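Local coordinates for protein kinectin 1 (Kinesin receptor) (Legionella pneumophila, PDB 4MU6) that is of unknown molecular function but, as the N-terminal coiled-coil part of the bacterial effector LegC3, probably acts inside the host cell, at residues 100-105 against 185-190; 120-125 against 164-169; 82-87 against 202-207. One frame throughout, in Å; residues are numbered along the deposited sequence.

Contact 1. Residues 100-105 against 185-190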
loop_
_atom_site.group_PDB
_atom_site.type_symbol
_atom_site.label_atom_id
_atom_site.label_comp_id
_atom_site.label_asym_id
_atom_site.label_seq_id
_atom_site.Cartn_x
_atom_site.Cartn_y
_atom_site.Cartn_z
ATOM N N VAL A 100 36.915 -2.111 21.317
ATOM C CA VAL A 100 37.961 -1.191 21.784
ATOM C C VAL A 100 37.637 -0.618 23.163
ATOM O O VAL A 100 38.508 -0.580 24.030
ATOM C CB VAL A 100 38.314 -0.062 20.776
ATOM C CG1 VAL A 100 38.846 -0.650 19.483
ATOM C CG2 VAL A 100 37.129 0.836 20.507
ATOM N N LEU A 101 36.384 -0.215 23.381
ATOM C CA LEU A 101 35.992 0.360 24.665
ATOM C C LEU A 101 36.209 -0.642 25.786
ATOM O O LEU A 101 36.628 -0.280 26.886
ATOM C CB LEU A 101 34.530 0.788 24.650
ATOM C CG LEU A 101 34.150 1.968 23.756
ATOM C CD1 LEU A 101 32.651 2.040 23.689
ATOM C CD2 LEU A 101 34.738 3.284 24.288
ATOM N N THR A 102 35.933 -1.904 25.492
ATOM C CA THR A 102 35.994 -2.946 26.501
ATOM C C THR A 102 37.436 -3.331 26.746
ATOM O O THR A 102 37.817 -3.620 27.866
ATOM C CB THR A 102 35.189 -4.168 26.062
ATOM O OG1 THR A 102 33.819 -3.777 25.873
ATOM C CG2 THR A 102 35.261 -5.280 27.100
ATOM N N ARG A 103 38.237 -3.328 25.686
ATOM C CA ARG A 103 39.649 -3.612 25.832
ATOM C C ARG A 103 40.273 -2.531 26.714
ATOM O O ARG A 103 41.055 -2.836 27.610
ATOM C CB ARG A 103 40.324 -3.691 24.461
ATOM C CG ARG A 103 41.828 -3.886 24.490
ATOM C CD ARG A 103 42.389 -4.015 23.078
ATOM N NE ARG A 103 41.762 -5.130 22.370
ATOM C CZ ARG A 103 41.062 -5.014 21.246
ATOM N NH1 ARG A 103 40.904 -3.828 20.661
ATOM N NH2 ARG A 103 40.531 -6.092 20.696
ATOM N N GLU A 104 39.898 -1.270 26.500
ATOM C CA GLU A 104 40.433 -0.199 27.345
ATOM C C GLU A 104 39.974 -0.314 28.806
ATOM O O GLU A 104 40.783 -0.213 29.738
ATOM C CB GLU A 104 40.074 1.172 26.780
ATOM C CG GLU A 104 40.621 2.322 27.610
ATOM C CD GLU A 104 40.590 3.639 26.857
ATOM O OE1 GLU A 104 39.651 3.842 26.051
ATOM O OE2 GLU A 104 41.516 4.458 27.056
ATOM N N LEU A 105 38.679 -0.549 28.995
ATOM C CA LEU A 105 38.100 -0.719 30.327
ATOM C C LEU A 105 38.781 -1.804 31.151
ATOM O O LEU A 105 39.003 -1.626 32.349
ATOM C CB LEU A 105 36.613 -1.048 30.226
ATOM C CG LEU A 105 35.613 0.100 30.296
ATOM C CD1 LEU A 105 34.211 -0.465 30.291
ATOM C CD2 LEU A 105 35.835 0.946 31.537
ATOM N N ILE A 185 29.488 4.788 29.679
ATOM C CA ILE A 185 28.364 5.464 29.033
ATOM C C ILE A 185 28.264 5.056 27.559
ATOM O O ILE A 185 27.178 4.770 27.063
ATOM C CB ILE A 185 28.465 6.997 29.198
ATOM C CG1 ILE A 185 28.205 7.373 30.660
ATOM C CG2 ILE A 185 27.486 7.735 28.270
ATOM C CD1 ILE A 185 28.638 8.780 31.037
ATOM N N LYS A 186 29.404 4.986 26.877
ATOM C CA LYS A 186 29.416 4.658 25.452
ATOM C C LYS A 186 29.017 3.207 25.242
ATOM O O LYS A 186 28.518 2.835 24.187
ATOM C CB LYS A 186 30.812 4.896 24.861
ATOM C CG LYS A 186 31.095 6.317 24.418
ATOM C CD LYS A 186 32.589 6.558 24.317
ATOM C CE LYS A 186 32.912 7.968 23.829
ATOM N NZ LYS A 186 34.355 8.291 24.063
ATOM N N LEU A 187 29.271 2.377 26.247
ATOM C CA LEU A 187 28.894 0.992 26.156
ATOM C C LEU A 187 27.388 0.887 26.313
ATOM O O LEU A 187 26.753 0.097 25.625
ATOM C CB LEU A 187 29.635 0.140 27.178
ATOM C CG LEU A 187 31.089 -0.188 26.823
ATOM C CD1 LEU A 187 31.694 -1.036 27.926
ATOM C CD2 LEU A 187 31.187 -0.910 25.484
ATOM N N ASN A 188 26.825 1.708 27.196
ATOM C CA ASN A 188 25.383 1.761 27.365
ATOM C C ASN A 188 24.636 2.264 26.126
ATOM O O ASN A 188 23.599 1.704 25.762
ATOM C CB ASN A 188 25.009 2.613 28.562
ATOM C CG ASN A 188 25.350 1.952 29.880
ATOM O OD1 ASN A 188 25.375 0.723 29.995
ATOM N ND2 ASN A 188 25.604 2.772 30.891
ATOM N N GLU A 189 25.158 3.315 25.486
ATOM C CA GLU A 189 24.525 3.866 24.295
ATOM C C GLU A 189 24.602 2.875 23.133
ATOM O O GLU A 189 23.743 2.888 22.255
ATOM C CB GLU A 189 25.154 5.199 23.886
ATOM C CG GLU A 189 24.775 6.354 24.792
ATOM C CD GLU A 189 25.726 7.528 24.656
ATOM O OE1 GLU A 189 26.814 7.345 24.064
ATOM O OE2 GLU A 189 25.386 8.632 25.137
ATOM N N ILE A 190 25.628 2.024 23.139
ATOM C CA ILE A 190 25.739 0.933 22.171
ATOM C C ILE A 190 24.620 -0.071 22.375
ATOM O O ILE A 190 24.022 -0.538 21.417
ATOM C CB ILE A 190 27.096 0.206 22.250
ATOM C CG1 ILE A 190 28.181 1.029 21.557
ATOM C CG2 ILE A 190 27.018 -1.175 21.585
ATOM C CD1 ILE A 190 29.570 0.474 21.752
#
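T102 lays its hydroxyl against the end of L187, with OG1 3.9 Å from CD2, yet the polar partner of that oxygen is the carbonyl O of K98, one turn back on its own helix. The first torsion of T102 (chi1 -60°) sets OG1 anti to the carbonyl carbon and beside the backbone N, where a threonine in a helix can satisfy its hydroxyl on the preceding turn and still border a hydrophobic seam. No hydrogen bond crosses between 100-105 and 185-190; the contact rests on aliphatic branches. L101 is its centre. Its CD1 packs 3.6 Å from CB of K186, 3.8 Å from CD2 of L187 and 4.0 Å from CD1 of I190, and the same side chain also touches N183. Those four residues outline a hole on helix 158-217, and L101 is the knob that enters it. L101 and L187 lie alongside with their ends pointing opposite ways, which brings L187 CD2 close to L101 CB as well. K186 crosses L101 at about a right angle: its CD lies 3.9 Å from L101 CD2, while the extended chain carries the ammonium away, a fitting use of lysine at the border of an apolar core. L105 meets L187 tip to tip, CD1 to CD1 at 3.5 Å. Leucines suit this place because their branched ends reach far enough to meet between axes 10.5 Å apart that run at 149°. Beside the seam, OE1 of E104 is hydrogen-bonded to ND2 of N183. L101 in a hole of four residues on a nearly antiparallel helix is knobs-into-holes packing, consistent with an antiparallel coiled coil.

Contact 2. Residues 120-125 against 164-169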
loop_
_atom_site.group_PDB
_atom_site.type_symbol
_atom_site.label_atom_id
_atom_site.label_comp_id
_atom_site.label_asym_id
_atom_site.label_seq_id
_atom_site.Cartn_x
_atom_site.Cartn_y
_atom_site.Cartn_z
ATOM N N ARG A 120 52.650 6.932 45.153
ATOM C CA ARG A 120 53.012 6.607 46.529
ATOM C C ARG A 120 54.510 6.750 46.772
ATOM O O ARG A 120 54.936 7.261 47.804
ATOM C CB ARG A 120 52.554 5.191 46.885
ATOM C CG ARG A 120 51.454 5.145 47.942
ATOM C CD ARG A 120 51.044 3.713 48.275
ATOM N NE ARG A 120 50.248 3.095 47.220
ATOM C CZ ARG A 120 50.666 2.095 46.445
ATOM N NH1 ARG A 120 51.884 1.584 46.601
ATOM N NH2 ARG A 120 49.862 1.600 45.512
ATOM N N LEU A 121 55.304 6.273 45.825
ATOM C CA LEU A 121 56.743 6.458 45.873
ATOM C C LEU A 121 57.121 7.951 45.848
ATOM O O LEU A 121 58.030 8.374 46.556
ATOM C CB LEU A 121 57.390 5.710 44.706
ATOM C CG LEU A 121 58.905 5.755 44.566
ATOM C CD1 LEU A 121 59.590 5.052 45.723
ATOM C CD2 LEU A 121 59.303 5.144 43.224
ATOM N N LEU A 122 56.422 8.751 45.043
ATOM C CA LEU A 122 56.690 10.186 45.011
ATOM C C LEU A 122 56.427 10.850 46.366
ATOM O O LEU A 122 57.185 11.736 46.780
ATOM C CB LEU A 122 55.881 10.891 43.928
ATOM C CG LEU A 122 56.234 10.595 42.471
ATOM C CD1 LEU A 122 55.205 11.247 41.592
ATOM C CD2 LEU A 122 57.642 11.092 42.121
ATOM N N HIS A 123 55.363 10.425 47.051
ATOM C CA HIS A 123 55.019 10.999 48.348
ATOM C C HIS A 123 56.075 10.611 49.364
ATOM O O HIS A 123 56.403 11.389 50.260
ATOM C CB HIS A 123 53.663 10.500 48.836
ATOM C CG HIS A 123 52.502 11.239 48.257
ATOM N ND1 HIS A 123 51.333 10.610 47.880
ATOM C CD2 HIS A 123 52.321 12.558 47.997
ATOM C CE1 HIS A 123 50.485 11.508 47.411
ATOM N NE2 HIS A 123 51.062 12.698 47.464
ATOM N N TYR A 124 56.573 9.385 49.225
ATOM C CA TYR A 124 57.637 8.869 50.077
ATOM C C TYR A 124 58.905 9.693 49.849
ATOM O O TYR A 124 59.517 10.172 50.803
ATOM C CB TYR A 124 57.856 7.373 49.793
ATOM C CG TYR A 124 58.962 6.690 50.578
ATOM C CD1 TYR A 124 58.773 6.310 51.908
ATOM C CD2 TYR A 124 60.187 6.390 49.977
ATOM C CE1 TYR A 124 59.789 5.670 52.626
ATOM C CE2 TYR A 124 61.206 5.751 50.686
ATOM C CZ TYR A 124 61.001 5.394 52.009
ATOM O OH TYR A 124 62.007 4.762 52.712
ATOM N N LYS A 125 59.279 9.890 48.585
ATOM C CA LYS A 125 60.429 10.735 48.253
ATOM C C LYS A 125 60.299 12.182 48.753
ATOM O O LYS A 125 61.284 12.788 49.146
ATOM C CB LYS A 125 60.709 10.740 46.750
ATOM C CG LYS A 125 61.162 9.408 46.182
ATOM C CD LYS A 125 61.619 9.559 44.736
ATOM C CE LYS A 125 62.119 8.238 44.168
ATOM N NZ LYS A 125 62.754 8.418 42.831
ATOM N N ARG A 164 55.628 18.715 41.061
ATOM C CA ARG A 164 55.102 18.726 39.707
ATOM C C ARG A 164 54.821 17.304 39.245
ATOM O O ARG A 164 53.818 17.055 38.573
ATOM C CB ARG A 164 56.054 19.441 38.744
ATOM C CG ARG A 164 55.945 20.966 38.785
ATOM C CD ARG A 164 56.761 21.633 37.676
ATOM N NE ARG A 164 58.193 21.388 37.827
ATOM C CZ ARG A 164 59.048 22.231 38.405
ATOM N NH1 ARG A 164 58.622 23.394 38.888
ATOM N NH2 ARG A 164 60.334 21.912 38.496
ATOM N N SER A 165 55.700 16.377 39.622
ATOM C CA SER A 165 55.503 14.964 39.310
ATOM C C SER A 165 54.250 14.447 39.988
ATOM O O SER A 165 53.435 13.760 39.359
ATOM C CB SER A 165 56.706 14.139 39.740
ATOM O OG SER A 165 57.793 14.381 38.873
ATOM N N ILE A 166 54.094 14.786 41.267
ATOM C CA ILE A 166 52.879 14.448 42.002
ATOM C C ILE A 166 51.619 14.993 41.300
ATOM O O ILE A 166 50.628 14.267 41.112
ATOM C CB ILE A 166 52.930 14.983 43.437
ATOM C CG1 ILE A 166 53.970 14.202 44.246
ATOM C CG2 ILE A 166 51.557 14.874 44.087
ATOM C CD1 ILE A 166 54.297 14.812 45.603
ATOM N N ASN A 167 51.664 16.266 40.906
ATOM C CA ASN A 167 50.521 16.881 40.243
ATOM C C ASN A 167 50.175 16.153 38.945
ATOM O O ASN A 167 49.008 15.904 38.670
ATOM C CB ASN A 167 50.742 18.374 39.983
ATOM C CG ASN A 167 49.495 19.050 39.438
ATOM O OD1 ASN A 167 48.492 19.181 40.145
ATOM N ND2 ASN A 167 49.546 19.471 38.172
ATOM N N GLU A 168 51.194 15.779 38.173
ATOM C CA GLU A 168 50.963 15.034 36.943
ATOM C C GLU A 168 50.350 13.656 37.205
ATOM O O GLU A 168 49.441 13.242 36.481
ATOM C CB GLU A 168 52.233 14.912 36.090
ATOM C CG GLU A 168 51.966 14.222 34.736
ATOM C CD GLU A 168 53.171 14.208 33.790
ATOM O OE1 GLU A 168 54.314 14.462 34.250
ATOM O OE2 GLU A 168 52.966 13.936 32.578
ATOM N N ARG A 169 50.830 12.956 38.233
ATOM C CA ARG A 169 50.279 11.641 38.559
ATOM C C ARG A 169 48.796 11.743 38.898
ATOM O O ARG A 169 47.988 10.915 38.456
ATOM C CB ARG A 169 51.015 10.991 39.735
ATOM C CG ARG A 169 52.442 10.572 39.439
ATOM C CD ARG A 169 52.499 9.470 38.404
ATOM N NE ARG A 169 53.878 9.142 38.045
ATOM C CZ ARG A 169 54.213 8.169 37.206
ATOM N NH1 ARG A 169 53.266 7.451 36.654
ATOM N NH2 ARG A 169 55.489 7.915 36.923
#
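L122 fills the tight part of this contact, its CD1 lying 3.6 Å from CG of R169 and 3.7 Å from CB of S165. Together with I166, whose CG1 is 3.8 Å from L122 CB, and L162 one turn earlier, these residues form the four-sided hole that takes the leucine as a knob. The small S165 lets L122 CD1 come down onto the backbone at S165 C; its OG turns back to the carbonyl O of R161. R169 meets L122 CD1 through CG: the bend at chi2 (-65°) swings CD aside, and the guanidinium bonds Q115 through NH1. The other flank is looser and lies at the surface of the chain. There the exposed H123 crosses I166 at about a right angle, CD2 standing 3.8 Å from I166 CD1, and the imidazole makes no hydrogen bond across the pair. An amphipathic ring can lean on a methyl here while remaining at the surface. The axes lie 9.8 Å apart at 158°. I166 reaches on to L119 and L126, and K125 touches L162, so the same seam joins helix 108-127 to the early turns of helix 158-217.

Contact 3. Residues 82-87 against 202-207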
loop_
_atom_site.group_PDB
_atom_site.type_symbol
_atom_site.label_atom_id
_atom_site.label_comp_id
_atom_site.label_asym_id
_atom_site.label_seq_id
_atom_site.Cartn_x
_atom_site.Cartn_y
_atom_site.Cartn_z
ATOM N N ILE A 82 17.245 -1.240 2.101
ATOM C CA ILE A 82 18.067 -0.101 2.482
ATOM C C ILE A 82 18.284 -0.051 3.985
ATOM O O ILE A 82 19.408 0.103 4.444
ATOM C CB ILE A 82 17.443 1.230 2.021
ATOM C CG1 ILE A 82 17.619 1.388 0.513
ATOM C CG2 ILE A 82 18.074 2.406 2.752
ATOM C CD1 ILE A 82 19.037 1.108 0.042
ATOM N N GLN A 83 17.206 -0.189 4.753
ATOM C CA GLN A 83 17.314 -0.119 6.207
ATOM C C GLN A 83 18.150 -1.282 6.751
ATOM O O GLN A 83 18.810 -1.155 7.779
ATOM C CB GLN A 83 15.926 -0.105 6.852
ATOM C CG GLN A 83 15.944 -0.050 8.375
ATOM C CD GLN A 83 14.578 -0.320 8.987
ATOM O OE1 GLN A 83 14.081 -1.460 8.992
ATOM N NE2 GLN A 83 13.958 0.732 9.502
ATOM N N LYS A 84 18.126 -2.415 6.049
ATOM C CA LYS A 84 18.906 -3.564 6.456
ATOM C C LYS A 84 20.396 -3.323 6.293
ATOM O O LYS A 84 21.176 -3.685 7.163
ATOM C CB LYS A 84 18.512 -4.818 5.698
ATOM C CG LYS A 84 18.993 -6.072 6.382
ATOM C CD LYS A 84 18.665 -7.322 5.578
ATOM C CE LYS A 84 19.112 -8.564 6.339
ATOM N NZ LYS A 84 20.444 -8.346 6.975
ATOM N N GLU A 85 20.792 -2.721 5.179
ATOM C CA GLU A 85 22.205 -2.444 4.931
ATOM C C GLU A 85 22.768 -1.392 5.877
ATOM O O GLU A 85 23.918 -1.491 6.322
ATOM C CB GLU A 85 22.418 -2.008 3.481
ATOM C CG GLU A 85 22.291 -3.143 2.499
ATOM C CD GLU A 85 21.664 -2.706 1.196
ATOM O OE1 GLU A 85 21.511 -1.483 0.995
ATOM O OE2 GLU A 85 21.315 -3.586 0.381
ATOM N N GLN A 86 21.962 -0.376 6.169
ATOM C CA GLN A 86 22.360 0.645 7.119
ATOM C C GLN A 86 22.432 0.091 8.538
ATOM O O GLN A 86 23.375 0.382 9.273
ATOM C CB GLN A 86 21.434 1.860 7.037
ATOM C CG GLN A 86 21.683 2.681 5.791
ATOM C CD GLN A 86 20.539 3.603 5.443
ATOM O OE1 GLN A 86 19.412 3.442 5.934
ATOM N NE2 GLN A 86 20.819 4.586 4.585
ATOM N N ASP A 87 21.449 -0.711 8.927
ATOM C CA ASP A 87 21.519 -1.361 10.228
ATOM C C ASP A 87 22.739 -2.272 10.325
ATOM O O ASP A 87 23.460 -2.229 11.317
ATOM C CB ASP A 87 20.244 -2.141 10.546
ATOM C CG ASP A 87 19.075 -1.234 10.882
ATOM O OD1 ASP A 87 19.261 0.008 10.937
ATOM O OD2 ASP A 87 17.966 -1.769 11.093
ATOM N N THR A 202 13.041 -7.384 13.641
ATOM C CA THR A 202 11.780 -8.045 13.914
ATOM C C THR A 202 10.665 -7.587 12.950
ATOM O O THR A 202 10.026 -8.424 12.308
ATOM C CB THR A 202 11.387 -7.873 15.384
ATOM O OG1 THR A 202 12.330 -8.587 16.199
ATOM C CG2 THR A 202 10.006 -8.433 15.638
ATOM N N LYS A 203 10.466 -6.275 12.809
ATOM C CA LYS A 203 9.459 -5.763 11.872
ATOM C C LYS A 203 9.721 -6.171 10.417
ATOM O O LYS A 203 8.785 -6.487 9.682
ATOM C CB LYS A 203 9.314 -4.239 11.987
ATOM C CG LYS A 203 8.854 -3.776 13.355
ATOM C CD LYS A 203 8.855 -2.264 13.449
ATOM C CE LYS A 203 8.449 -1.801 14.828
ATOM N NZ LYS A 203 8.477 -0.313 14.919
ATOM N N ARG A 204 10.986 -6.163 10.000
ATOM C CA ARG A 204 11.318 -6.597 8.651
ATOM C C ARG A 204 10.971 -8.073 8.455
ATOM O O ARG A 204 10.404 -8.450 7.422
ATOM C CB ARG A 204 12.785 -6.326 8.307
ATOM C CG ARG A 204 13.079 -4.879 7.954
ATOM C CD ARG A 204 14.501 -4.699 7.400
ATOM N NE ARG A 204 15.544 -5.263 8.258
ATOM C CZ ARG A 204 16.222 -4.572 9.176
ATOM N NH1 ARG A 204 15.982 -3.276 9.363
ATOM N NH2 ARG A 204 17.155 -5.173 9.899
ATOM N N VAL A 205 11.281 -8.894 9.457
ATOM C CA VAL A 205 10.928 -10.318 9.426
ATOM C C VAL A 205 9.419 -10.526 9.325
ATOM O O VAL A 205 8.953 -11.385 8.579
ATOM C CB VAL A 205 11.468 -11.070 10.682
ATOM C CG1 VAL A 205 10.953 -12.504 10.740
ATOM C CG2 VAL A 205 12.990 -11.047 10.706
ATOM N N LYS A 206 8.651 -9.750 10.082
ATOM C CA LYS A 206 7.193 -9.862 10.017
ATOM C C LYS A 206 6.657 -9.489 8.623
ATOM O O LYS A 206 5.767 -10.158 8.092
ATOM C CB LYS A 206 6.541 -8.998 11.108
ATOM C CG LYS A 206 6.684 -9.565 12.538
ATOM C CD LYS A 206 6.581 -8.440 13.590
ATOM C CE LYS A 206 6.184 -8.959 14.968
ATOM N NZ LYS A 206 6.160 -7.854 15.987
ATOM N N ARG A 207 7.202 -8.430 8.024
ATOM C CA ARG A 207 6.770 -8.053 6.681
ATOM C C ARG A 207 7.171 -9.132 5.667
ATOM O O ARG A 207 6.401 -9.456 4.765
ATOM C CB ARG A 207 7.271 -6.658 6.273
ATOM C CG ARG A 207 6.628 -5.521 7.089
ATOM C CD ARG A 207 6.894 -4.144 6.506
ATOM N NE ARG A 207 8.269 -3.688 6.647
ATOM C CZ ARG A 207 8.710 -2.991 7.693
ATOM N NH1 ARG A 207 7.875 -2.697 8.688
ATOM N NH2 ARG A 207 9.978 -2.583 7.745
HETATM O O HOH W 1 11.468 -2.032 10.140
HETATM O O HOH W 2 18.504 -4.350 12.133
#
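The guanidinium of R204 presents one face to the backbone and side-chain base of K84, whose CA stands 3.9 Å above its centre with CB over the same face. At its edge, near the plane, lie Q83 OE1, D87 OD2 and a water. NH1 carries both direct bonds to helix 43-105: one to Q83 OE1 at 2.7 Å, the other to D87 OD2 at 3.0 Å. The second is part of a salt bridge and is the straighter, with an N-H...O angle of 164°. The carboxylate plane is turned 58° from the guanidinium, and NH1 meets OD2 from above the carboxylate plane. The water at the edge accepts from R204 NH2 at 2.7 Å and donates to D87 OD2; H200 ND1 bonds that oxygen too, so three partners meet it: R204 NH1, H200 ND1 and the water. Q83 OE1 is likewise shared, since another water bridges it to R207 NH2, which has D80 as its salt-bridge partner. Arginine suits the place because its long chain, bent at chi3 (-53°) where NE is set, spans axes 11.5 Å apart and still offers several donors to a glutamine and an aspartate lying one turn apart. The K84 ammonium leads away to a salt bridge with D88, which probably offsets its like charge near R204. A buried arginine gripped by a glutamine and an aspartate joins two nearly antiparallel helices, an interhelical salt-bridge network within a coiled coil; 82-87 belongs to a stretch predicted to be coiled coil.

Overall arrangement
The three contacts mark one long antiparallel arm, and helix 158-217 takes part in all of them. Contacts 1 and 3 pair it with helix 43-105 and have centres 26 Å apart; contact 2 pairs it with helix 108-127, which follows in the chain, and its centre is 30 Å from contact 1 and 56 Å from contact 3. Along the chain they are nested: contact 2 inside the loop closed by contact 1, and contact 1 inside that of contact 3. None touches another, the nearest atoms being about 10 Å apart for contacts 1 and 3. Contacts 1 and 2 are mainly apolar, whereas contact 3 is polar and water-bridged.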